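Local coordinates for protein possible adhesin (Caldicellulosiruptor kronotskyensis, PDB 4WA0) that probably mediates attachment of the cell to cellulose, as the C-terminal beta-helix domain of a tapirin, a magnesium-binding surface protein, at residues A[10-15]-A[319-324]; A[56-61]-A[69-74]. All blocks are in the same frame, centred on the assembly; numbering follows the deposited sequence. Where two conformers were deposited one is given.

Contact 1 of 2, residues A[10-15]-A[319-324]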
loop_
_atom_site.group_PDB
_atom_site.type_symbol
_atom_site.label_atom_id
_atom_site.label_comp_id
_atom_site.label_asym_id
_atom_site.label_seq_id
_atom_site.Cartn_x
_atom_site.Cartn_y
_atom_site.Cartn_z
ATOM N N TYR A 10 -8.987 -4.605 6.978
ATOM C CA TYR A 10 -8.031 -3.642 6.541
ATOM C C TYR A 10 -7.593 -2.760 7.686
ATOM O O TYR A 10 -8.433 -2.292 8.453
ATOM C CB TYR A 10 -8.599 -2.780 5.381
ATOM C CG TYR A 10 -8.560 -3.581 4.096
ATOM C CD1 TYR A 10 -9.582 -4.447 3.799
ATOM C CD2 TYR A 10 -7.487 -3.521 3.227
ATOM C CE1 TYR A 10 -9.553 -5.217 2.665
ATOM C CE2 TYR A 10 -7.456 -4.284 2.065
ATOM C CZ TYR A 10 -8.507 -5.144 1.815
ATOM O OH TYR A 10 -8.547 -5.980 0.714
ATOM N N ALA A 11 -6.300 -2.528 7.776
ATOM C CA ALA A 11 -5.774 -1.526 8.690
ATOM C C ALA A 11 -6.290 -0.143 8.257
ATOM O O ALA A 11 -6.701 0.727 9.091
ATOM C CB ALA A 11 -4.305 -1.535 8.688
ATOM N N ILE A 12 -6.221 0.081 6.937
ATOM C CA ILE A 12 -6.718 1.322 6.336
ATOM C C ILE A 12 -7.504 0.920 5.070
ATOM O O ILE A 12 -6.939 0.314 4.143
ATOM C CB ILE A 12 -5.603 2.303 5.972
ATOM C CG1 ILE A 12 -4.745 2.676 7.170
ATOM C CG2 ILE A 12 -6.180 3.570 5.362
ATOM C CD1 ILE A 12 -3.530 3.434 6.810
ATOM N N PHE A 13 -8.793 1.243 5.053
ATOM C CA PHE A 13 -9.638 1.014 3.886
ATOM C C PHE A 13 -10.167 2.364 3.391
ATOM O O PHE A 13 -10.787 3.117 4.145
ATOM C CB PHE A 13 -10.764 0.068 4.236
ATOM C CG PHE A 13 -11.668 -0.210 3.083
ATOM C CD1 PHE A 13 -12.676 0.710 2.724
ATOM C CD2 PHE A 13 -11.518 -1.386 2.360
ATOM C CE1 PHE A 13 -13.445 0.435 1.601
ATOM C CE2 PHE A 13 -12.290 -1.646 1.253
ATOM C CZ PHE A 13 -13.258 -0.737 0.895
ATOM N N SER A 14 -9.950 2.705 2.136
ATOM C CA SER A 14 -10.480 3.927 1.565
ATOM C C SER A 14 -11.307 3.622 0.324
ATOM O O SER A 14 -10.791 3.102 -0.688
ATOM C CB SER A 14 -9.312 4.834 1.193
ATOM O OG SER A 14 -9.731 6.107 0.683
ATOM N N LYS A 15 -12.572 4.015 0.358
ATOM C CA LYS A 15 -13.492 3.773 -0.804
ATOM C C LYS A 15 -12.938 4.434 -2.051
ATOM O O LYS A 15 -12.954 3.810 -3.120
ATOM C CB LYS A 15 -14.931 4.166 -0.529
ATOM C CG LYS A 15 -15.883 4.117 -1.773
ATOM C CD LYS A 15 -17.298 4.567 -1.348
ATOM C CE LYS A 15 -17.832 5.712 -2.221
ATOM N NZ LYS A 15 -18.814 6.582 -1.466
ATOM N N SER A 319 -15.761 9.929 -0.715
ATOM C CA SER A 319 -15.304 9.911 -2.102
ATOM C C SER A 319 -13.830 9.980 -2.203
ATOM O O SER A 319 -13.257 9.493 -3.168
ATOM C CB SER A 319 -15.912 11.032 -2.960
ATOM O OG SER A 319 -15.514 12.272 -2.446
ATOM N N THR A 320 -13.181 10.585 -1.226
ATOM C CA THR A 320 -11.733 10.653 -1.168
ATOM C C THR A 320 -11.375 10.753 0.315
ATOM O O THR A 320 -12.245 11.056 1.158
ATOM C CB THR A 320 -11.102 11.901 -1.836
ATOM O OG1 THR A 320 -11.553 13.084 -1.160
ATOM C CG2 THR A 320 -11.406 12.014 -3.362
ATOM N N PHE A 321 -10.097 10.544 0.637
ATOM C CA PHE A 321 -9.722 10.411 2.017
ATOM C C PHE A 321 -8.288 10.901 2.242
ATOM O O PHE A 321 -7.395 10.454 1.531
ATOM C CB PHE A 321 -9.816 8.962 2.401
ATOM C CG PHE A 321 -9.502 8.688 3.825
ATOM C CD1 PHE A 321 -10.039 9.486 4.814
ATOM C CD2 PHE A 321 -8.783 7.620 4.190
ATOM C CE1 PHE A 321 -9.769 9.238 6.140
ATOM C CE2 PHE A 321 -8.524 7.323 5.503
ATOM C CZ PHE A 321 -8.978 8.175 6.493
ATOM N N ASN A 322 -8.092 11.797 3.199
ATOM C CA ASN A 322 -6.768 12.241 3.628
ATOM C C ASN A 322 -6.620 11.923 5.077
ATOM O O ASN A 322 -7.622 12.170 5.886
ATOM C CB ASN A 322 -6.628 13.772 3.443
ATOM C CG ASN A 322 -6.841 14.201 1.979
ATOM O OD1 ASN A 322 -5.982 14.106 1.189
ATOM N ND2 ASN A 322 -8.093 14.476 1.629
ATOM N N ILE A 323 -5.462 11.389 5.438
ATOM C CA ILE A 323 -5.053 11.241 6.844
ATOM C C ILE A 323 -4.126 12.408 7.093
ATOM O O ILE A 323 -3.089 12.517 6.419
ATOM C CB ILE A 323 -4.316 9.890 7.097
ATOM C CG1 ILE A 323 -5.248 8.726 6.767
ATOM C CG2 ILE A 323 -3.867 9.833 8.588
ATOM C CD1 ILE A 323 -4.465 7.428 6.866
ATOM N N ASN A 324 -4.530 13.312 8.005
ATOM C CA ASN A 324 -3.768 14.564 8.173
ATOM C C ASN A 324 -3.233 14.679 9.591
ATOM O O ASN A 324 -3.843 14.150 10.520
ATOM C CB ASN A 324 -4.616 15.806 7.863
ATOM C CG ASN A 324 -4.983 15.929 6.384
ATOM O OD1 ASN A 324 -4.348 15.329 5.519
ATOM N ND2 ASN A 324 -6.119 16.577 6.116
#
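Ser14 sets its hydroxyl against the root of the Phe321 side chain: OG lies 3.3 Å from Phe321 CB, approaching the ring obliquely. With Phe321 CG anti to the backbone N (chi1 -178°), the phenyl ring extends into the interior, where Ile12 comes up at its edge, Ile12 CG2 standing 4.4 Å from Phe321 CE2 and near the ring plane. The other branch of Ile12 meets Ile323: the two side chains reach toward each other tip to tip, and their CD1 methyls meet at 4.1 Å. No hydrogen bond crosses between 10-15 and 319-324; the two strands belong to different faces of the beta-helix and join through side chains alone. The next shell is mostly apolar. Leu18 touches both Ile12 and Phe321, Ile300 and Ile314 also pack on Phe321, and Phe302 lies on Ile323. The serine hydroxyl is buried, and its needs are met locally by a hydrogen bond with Gly16 O, in the short link between strands 10-14 and 17-19. A small residue suits that place, since it fits beside the phenylalanine while its oxygen pairs with nearby backbone. The contact therefore rests on dispersion and exclusion of water, with its polar group satisfied within its own turn of chain.

Contact 2 of 2, residues A[56-61]-A[69-74]; sequences MVINQD and NNIVVR
Asn69 and Ile58 slide past each other in opposite directions, the flat amide of the one running alongside the branched chain of the other. Ile58 CG2 comes to 3.6 Å from Asn69 ND2, so a methyl packs against the carboxamide while the same nitrogen reaches on to the backbone of the next residue. There Asn69 ND2 donates a hydrogen bond of 2.9 Å to Asn59 O, with an N-H...O angle of 155°. The acceptor lies close to the amide plane of Asn69, whereas the nitrogen is tilted 34° from the carbonyl plane of Asn59. Gln60 crosses the asparagine at a slant, Gln60 CG 4.0 Å from Asn69 ND2 and the two amide planes turned moderately against each other.

Deeper inside, Ile58 and Ile71 point at each other and touch tip to tip, CD1 to CD1 at 4.1 Å. In Ile58 CG1 sits beside the backbone N (chi1 -51°) and the chain then runs extended, which carries CD1 inward and keeps CG2 back by the asparagine. Isoleucine thus serves two neighbours with two branches.

Asn69 is buried, but both ends of its amide are engaged: OD1 accepts from Ala43 N, and ND2 also bonds Thr93 OG1. These bonds to successive levels of the structure should fix the rotation of the amide. Gln60 is held in the same manner by Ile88 N and Thr93 OG1, and its aliphatic part faces the asparagine.

Strands 56-58 and 69-73 lie in different parallel sheets, and the chain passes from one to the other through the loop of residues 59-68. Inward isoleucines from two faces, with a buried asparagine bound near the turn and tied to neighbouring levels, are characteristic of the stacked interior of a parallel beta-helix.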
loop_
_atom_site.group_PDB
_atom_site.type_symbol
_atom_site.label_atom_id
_atom_site.label_comp_id
_atom_site.label_asym_id
_atom_site.label_seq_id
_atom_site.Cartn_x
_atom_site.Cartn_y
_atom_site.Cartn_z
HETATM N N MSE A 56 -0.727 4.540 -8.140
HETATM C CA MSE A 56 -0.024 4.532 -6.845
HETATM C C MSE A 56 1.161 5.375 -7.016
HETATM O O MSE A 56 1.914 5.243 -7.987
HETATM C CB MSE A 56 0.435 3.150 -6.419
HETATM C CG MSE A 56 1.125 3.101 -5.049
HETATM SE SE MSE A 56 1.296 1.227 -4.449
HETATM C CE MSE A 56 -0.439 0.484 -4.209
ATOM N N VAL A 57 1.366 6.262 -6.063
ATOM C CA VAL A 57 2.541 7.146 -6.043
ATOM C C VAL A 57 3.146 7.046 -4.660
ATOM O O VAL A 57 2.414 7.185 -3.650
ATOM C CB VAL A 57 2.130 8.597 -6.320
ATOM C CG1 VAL A 57 3.295 9.556 -6.150
ATOM C CG2 VAL A 57 1.584 8.721 -7.731
ATOM N N ILE A 58 4.472 6.918 -4.623
ATOM C CA ILE A 58 5.243 6.816 -3.377
ATOM C C ILE A 58 6.226 7.951 -3.382
ATOM O O ILE A 58 7.084 8.000 -4.191
ATOM C CB ILE A 58 5.939 5.469 -3.138
ATOM C CG1 ILE A 58 4.943 4.329 -3.308
ATOM C CG2 ILE A 58 6.666 5.521 -1.768
ATOM C CD1 ILE A 58 5.577 2.935 -3.265
ATOM N N ASN A 59 6.036 8.884 -2.478
ATOM C CA ASN A 59 6.881 10.052 -2.383
ATOM C C ASN A 59 8.015 9.901 -1.388
ATOM O O ASN A 59 7.974 9.074 -0.510
ATOM C CB ASN A 59 5.994 11.258 -2.102
ATOM C CG ASN A 59 5.206 11.651 -3.417
ATOM O OD1 ASN A 59 5.793 11.714 -4.506
ATOM N ND2 ASN A 59 4.005 11.901 -3.295
ATOM N N GLN A 60 9.017 10.737 -1.583
ATOM C CA GLN A 60 10.179 10.861 -0.691
ATOM C C GLN A 60 10.221 12.282 -0.153
ATOM O O GLN A 60 9.702 13.203 -0.811
ATOM C CB GLN A 60 11.488 10.574 -1.455
ATOM C CG GLN A 60 11.614 9.094 -1.784
ATOM C CD GLN A 60 12.937 8.680 -2.379
ATOM O OE1 GLN A 60 13.719 9.484 -2.902
ATOM N NE2 GLN A 60 13.173 7.391 -2.370
ATOM N N ASP A 61 10.840 12.470 0.992
ATOM C CA ASP A 61 10.827 13.788 1.682
ATOM C C ASP A 61 12.149 13.822 2.504
ATOM O O ASP A 61 12.378 12.972 3.389
ATOM C CB ASP A 61 9.633 13.937 2.609
ATOM C CG ASP A 61 9.544 15.323 3.279
ATOM O OD1 ASP A 61 10.562 15.953 3.416
ATOM O OD2 ASP A 61 8.412 15.712 3.684
ATOM N N ASN A 69 11.219 5.262 3.140
ATOM C CA ASN A 69 10.055 4.387 3.048
ATOM C C ASN A 69 10.578 2.994 3.143
ATOM O O ASN A 69 11.554 2.622 2.433
ATOM C CB ASN A 69 9.381 4.603 1.719
ATOM C CG ASN A 69 8.886 6.014 1.539
ATOM O OD1 ASN A 69 8.151 6.566 2.366
ATOM N ND2 ASN A 69 9.336 6.655 0.434
ATOM N N ASN A 70 9.889 2.201 3.922
ATOM C CA ASN A 70 10.236 0.786 4.069
ATOM C C ASN A 70 8.934 -0.029 4.101
ATOM O O ASN A 70 8.261 -0.155 5.124
ATOM C CB ASN A 70 11.005 0.652 5.352
ATOM C CG ASN A 70 11.622 -0.707 5.530
ATOM O OD1 ASN A 70 11.773 -1.430 4.573
ATOM N ND2 ASN A 70 12.145 -0.971 6.747
ATOM N N ILE A 71 8.585 -0.577 2.939
ATOM C CA ILE A 71 7.252 -1.107 2.691
ATOM C C ILE A 71 7.436 -2.589 2.503
ATOM O O ILE A 71 8.075 -2.999 1.538
ATOM C CB ILE A 71 6.594 -0.399 1.501
ATOM C CG1 ILE A 71 6.304 1.075 1.875
ATOM C CG2 ILE A 71 5.372 -1.147 1.051
ATOM C CD1 ILE A 71 5.960 1.922 0.724
ATOM N N VAL A 72 6.864 -3.386 3.399
ATOM C CA VAL A 72 6.945 -4.818 3.284
ATOM C C VAL A 72 5.531 -5.349 3.234
ATOM O O VAL A 72 4.701 -4.990 4.075
ATOM C CB VAL A 72 7.694 -5.447 4.499
ATOM C CG1 VAL A 72 7.610 -6.939 4.474
ATOM C CG2 VAL A 72 9.132 -4.907 4.617
ATOM N N VAL A 73 5.273 -6.125 2.173
ATOM C CA VAL A 73 3.958 -6.618 1.820
ATOM C C VAL A 73 4.086 -8.122 1.660
ATOM O O VAL A 73 4.811 -8.617 0.778
ATOM C CB VAL A 73 3.424 -5.946 0.553
ATOM C CG1 VAL A 73 2.044 -6.514 0.214
ATOM C CG2 VAL A 73 3.363 -4.395 0.690
ATOM N N ARG A 74 3.378 -8.851 2.514
ATOM C CA ARG A 74 3.558 -10.289 2.620
ATOM C C ARG A 74 2.922 -11.040 1.484
ATOM O O ARG A 74 3.318 -12.193 1.213
ATOM C CB ARG A 74 3.015 -10.819 3.949
ATOM C CG ARG A 74 3.690 -10.262 5.188
ATOM C CD ARG A 74 2.903 -10.792 6.384
ATOM N NE ARG A 74 3.329 -10.156 7.593
ATOM C CZ ARG A 74 2.564 -9.458 8.432
ATOM N NH1 ARG A 74 1.265 -9.350 8.282
ATOM N NH2 ARG A 74 3.137 -8.990 9.540
#

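In the fold
Both contacts join faces of one beta-helix, their centres 16 Å apart and their nearest atoms about 10 Å apart without touching. They share the parallel sheet that holds strands 56-58 and 320-325. Contact 1 links it to the face of strand 10-14, and contact 2 to the face of strand 69-73. Along the chain the order is 10-15, 56-61, 69-74 and 319-324, so contact 2 falls wholly between the two halves of contact 1. Contact 2 joins successive strands, whereas contact 1 brings a strand near the start against one near the end: strand 320-325 lies beside 17-19 in the sheet, so late strands continue the stack begun by early ones.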